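Local coordinates for alpha-1,2-mannosidase (Bacteroides thetaiotaomicron, PDB 2WW2), which hydrolyses alpha-mannosidic linkages with inversion of configuration, as a calcium-dependent family 92 glycoside hydrolase from a human gut symbiont, at residues Glu227-Ser235 / Asn246-Gln257. Sequence-based numbering, arbitrary orientation.
Sequences EKLTIRTAS and NFNREVADADVQ
Ala234, whose methyl lies 3.6 Å (CB) from Phe247 CA, marks the tight end of this contact, where strand 229-235 runs beneath the last turn of helix 246-250. So small a side chain suits the place, since the helix backbone comes down almost onto the strand. Phe247, with CG anti to its backbone N (chi1 178°), extends its flat ring along the strand: the edge meets Arg232 O in plane, CE1 is 3.6 Å from Arg232 CB, and Val251 CG2 lies over one face, off toward the ring's margin. Beside this apolar patch the buried Asn246 donates through ND2 to Ser235 O (2.9 Å); its amide can serve both this carbonyl and Glu303.

Past the helix, a type II turn from Val251 to Ala254 carries the chain over Arg232. Long enough to cross under it, the arginine passes CD 3.4 Å from Val251 O, and its NE donates to Ala254 O at 2.8 Å and 157°. Thr230 CG2 lies off-centre over one guanidinium face and Asp253 CA over the other, while NH1 forms a salt bridge with Glu187 and hydrogen-bonds a glycerol, probably from the crystallisation liquor.

Toward Lys228 water takes over. One molecule joins Thr230 OG1 to Val256 N, another Arg232 NH2 to Asp253 O; a third, held weakly by Lys228 NZ, reaches Gln257 OE1, but the ammonium's stronger partner is Glu134, in a salt bridge.

Close packing and a side-chain amide bond thus give way to water bridges, Arg232 sharing in both, its charge probably balanced by Glu187 while the bond to Ala254 O would limit its rotation.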
# COMPACT_ATOMS: atom_id res chain seq x y z
N GLU A 227 7.37 -16.13 57.73
CA GLU A 227 7.72 -14.71 57.81
C GLU A 227 8.13 -14.16 56.44
O GLU A 227 8.44 -14.92 55.54
CB GLU A 227 8.83 -14.46 58.85
CG GLU A 227 8.41 -14.80 60.29
CD GLU A 227 9.43 -14.32 61.33
OE1 GLU A 227 10.38 -13.57 60.98
OE2 GLU A 227 9.30 -14.71 62.50
N LYS A 228 8.11 -12.85 56.29
CA LYS A 228 8.48 -12.21 55.03
C LYS A 228 9.58 -11.20 55.31
O LYS A 228 9.62 -10.61 56.39
CB LYS A 228 7.28 -11.52 54.38
CG LYS A 228 6.13 -12.50 54.02
CD LYS A 228 4.97 -11.76 53.35
CE LYS A 228 4.26 -10.83 54.35
NZ LYS A 228 3.02 -10.23 53.76
N LEU A 229 10.47 -11.02 54.34
CA LEU A 229 11.50 -10.00 54.43
C LEU A 229 10.89 -8.69 53.95
O LEU A 229 10.21 -8.65 52.91
CB LEU A 229 12.67 -10.36 53.49
CG LEU A 229 13.85 -9.38 53.45
CD1 LEU A 229 14.66 -9.46 54.75
CD2 LEU A 229 14.72 -9.68 52.24
N THR A 230 11.12 -7.61 54.70
CA THR A 230 10.79 -6.28 54.21
C THR A 230 12.08 -5.57 53.82
O THR A 230 13.09 -5.68 54.50
CB THR A 230 10.07 -5.46 55.29
OG1 THR A 230 8.81 -6.07 55.58
CG2 THR A 230 9.81 -4.05 54.80
N ILE A 231 12.05 -4.86 52.69
CA ILE A 231 13.18 -4.04 52.26
C ILE A 231 12.65 -2.64 52.11
O ILE A 231 11.66 -2.43 51.40
CB ILE A 231 13.73 -4.46 50.89
CG1 ILE A 231 13.96 -5.98 50.82
CG2 ILE A 231 15.07 -3.71 50.58
CD1 ILE A 231 14.46 -6.48 49.45
N ARG A 232 13.29 -1.68 52.77
CA ARG A 232 12.87 -0.28 52.69
C ARG A 232 13.98 0.46 52.02
O ARG A 232 15.14 0.25 52.36
CB ARG A 232 12.67 0.32 54.09
CG ARG A 232 11.62 -0.42 54.90
CD ARG A 232 11.52 0.11 56.36
NE ARG A 232 10.63 -0.78 57.08
CZ ARG A 232 11.05 -1.72 57.92
NH1 ARG A 232 12.34 -1.84 58.20
NH2 ARG A 232 10.17 -2.53 58.49
N THR A 233 13.65 1.34 51.07
CA THR A 233 14.69 2.05 50.33
C THR A 233 14.26 3.47 49.93
O THR A 233 13.07 3.76 49.76
CB THR A 233 15.13 1.20 49.09
OG1 THR A 233 16.27 1.79 48.47
CG2 THR A 233 14.01 1.07 48.06
N ALA A 234 15.23 4.38 49.84
CA ALA A 234 14.98 5.71 49.30
C ALA A 234 16.28 6.23 48.72
O ALA A 234 17.36 5.70 49.01
CB ALA A 234 14.45 6.68 50.37
N SER A 235 16.18 7.25 47.88
CA SER A 235 17.37 7.83 47.26
C SER A 235 17.24 9.34 47.20
O SER A 235 16.16 9.91 47.44
CB SER A 235 17.59 7.26 45.85
OG SER A 235 16.67 7.83 44.92
N ASN A 246 14.96 11.54 53.30
CA ASN A 246 13.89 11.00 52.46
C ASN A 246 13.41 9.65 53.00
O ASN A 246 12.22 9.42 53.10
CB ASN A 246 14.34 10.83 51.00
CG ASN A 246 14.65 12.16 50.33
OD1 ASN A 246 14.29 13.21 50.86
ND2 ASN A 246 15.30 12.12 49.17
N PHE A 247 14.37 8.78 53.32
CA PHE A 247 14.06 7.45 53.89
C PHE A 247 13.24 7.59 55.17
O PHE A 247 12.20 6.93 55.35
CB PHE A 247 15.36 6.70 54.19
CG PHE A 247 15.17 5.33 54.81
CD1 PHE A 247 15.23 4.17 54.02
CD2 PHE A 247 14.97 5.19 56.18
CE1 PHE A 247 15.07 2.90 54.59
CE2 PHE A 247 14.81 3.93 56.75
CZ PHE A 247 14.87 2.78 55.95
N ASN A 248 13.70 8.45 56.06
CA ASN A 248 13.05 8.59 57.37
C ASN A 248 11.67 9.21 57.28
O ASN A 248 10.75 8.84 58.02
CB ASN A 248 13.95 9.35 58.34
CG ASN A 248 15.08 8.48 58.85
OD1 ASN A 248 14.86 7.31 59.20
ND2 ASN A 248 16.29 9.03 58.90
N ARG A 249 11.50 10.13 56.34
CA ARG A 249 10.21 10.75 56.18
C ARG A 249 9.21 9.83 55.50
O ARG A 249 8.03 9.82 55.85
CB ARG A 249 10.31 12.06 55.39
CG ARG A 249 9.03 12.87 55.48
CD ARG A 249 9.15 14.20 54.76
NE ARG A 249 10.13 15.11 55.36
CZ ARG A 249 11.25 15.50 54.76
NH1 ARG A 249 11.58 15.02 53.56
NH2 ARG A 249 12.06 16.37 55.36
N GLU A 250 9.67 9.05 54.51
CA GLU A 250 8.73 8.39 53.60
C GLU A 250 8.54 6.90 53.84
O GLU A 250 7.45 6.37 53.58
CB GLU A 250 9.10 8.64 52.13
CG GLU A 250 9.11 10.13 51.72
CD GLU A 250 9.42 10.36 50.24
OE1 GLU A 250 9.20 9.44 49.42
OE2 GLU A 250 9.89 11.49 49.89
N VAL A 251 9.58 6.18 54.26
CA VAL A 251 9.45 4.71 54.31
C VAL A 251 9.88 4.05 55.63
O VAL A 251 9.60 2.86 55.85
CB VAL A 251 10.20 4.01 53.13
CG1 VAL A 251 9.51 4.32 51.77
CG2 VAL A 251 11.68 4.44 53.10
N ALA A 252 10.57 4.79 56.49
CA ALA A 252 11.06 4.20 57.74
C ALA A 252 9.92 3.51 58.48
O ALA A 252 8.84 4.07 58.57
CB ALA A 252 11.73 5.27 58.64
N ASP A 253 10.17 2.30 58.97
CA ASP A 253 9.20 1.53 59.77
C ASP A 253 8.01 0.98 59.00
O ASP A 253 7.15 0.33 59.59
CB ASP A 253 8.65 2.36 60.94
CG ASP A 253 9.74 2.86 61.86
OD1 ASP A 253 9.68 4.06 62.23
OD2 ASP A 253 10.65 2.08 62.20
N ALA A 254 7.92 1.26 57.71
CA ALA A 254 6.72 0.84 56.98
C ALA A 254 6.85 -0.58 56.45
O ALA A 254 7.97 -1.07 56.22
CB ALA A 254 6.44 1.80 55.82
N ASP A 255 5.71 -1.24 56.25
CA ASP A 255 5.71 -2.48 55.47
C ASP A 255 5.07 -2.19 54.11
O ASP A 255 4.60 -1.08 53.91
CB ASP A 255 5.00 -3.61 56.22
CG ASP A 255 3.56 -3.30 56.55
OD1 ASP A 255 2.96 -2.35 56.01
OD2 ASP A 255 3.00 -4.05 57.38
N VAL A 256 5.06 -3.16 53.19
CA VAL A 256 4.56 -2.88 51.84
C VAL A 256 3.07 -2.52 51.84
O VAL A 256 2.62 -1.69 51.06
CB VAL A 256 4.85 -4.04 50.83
CG1 VAL A 256 3.96 -5.25 51.12
CG2 VAL A 256 4.64 -3.55 49.38
N GLN A 257 2.32 -3.12 52.76
CA GLN A 257 0.89 -2.82 52.87
C GLN A 257 0.64 -1.35 53.17
O GLN A 257 -0.29 -0.74 52.63
CB GLN A 257 0.24 -3.69 53.96
CG GLN A 257 0.13 -5.20 53.59
CD GLN A 257 1.48 -5.93 53.52
OE1 GLN A 257 2.48 -5.55 54.18
NE2 GLN A 257 1.51 -7.02 52.72
O HOH W 1 4.96 -7.53 54.13
O HOH W 2 6.82 -5.47 53.63
O HOH W 3 7.34 -2.68 59.09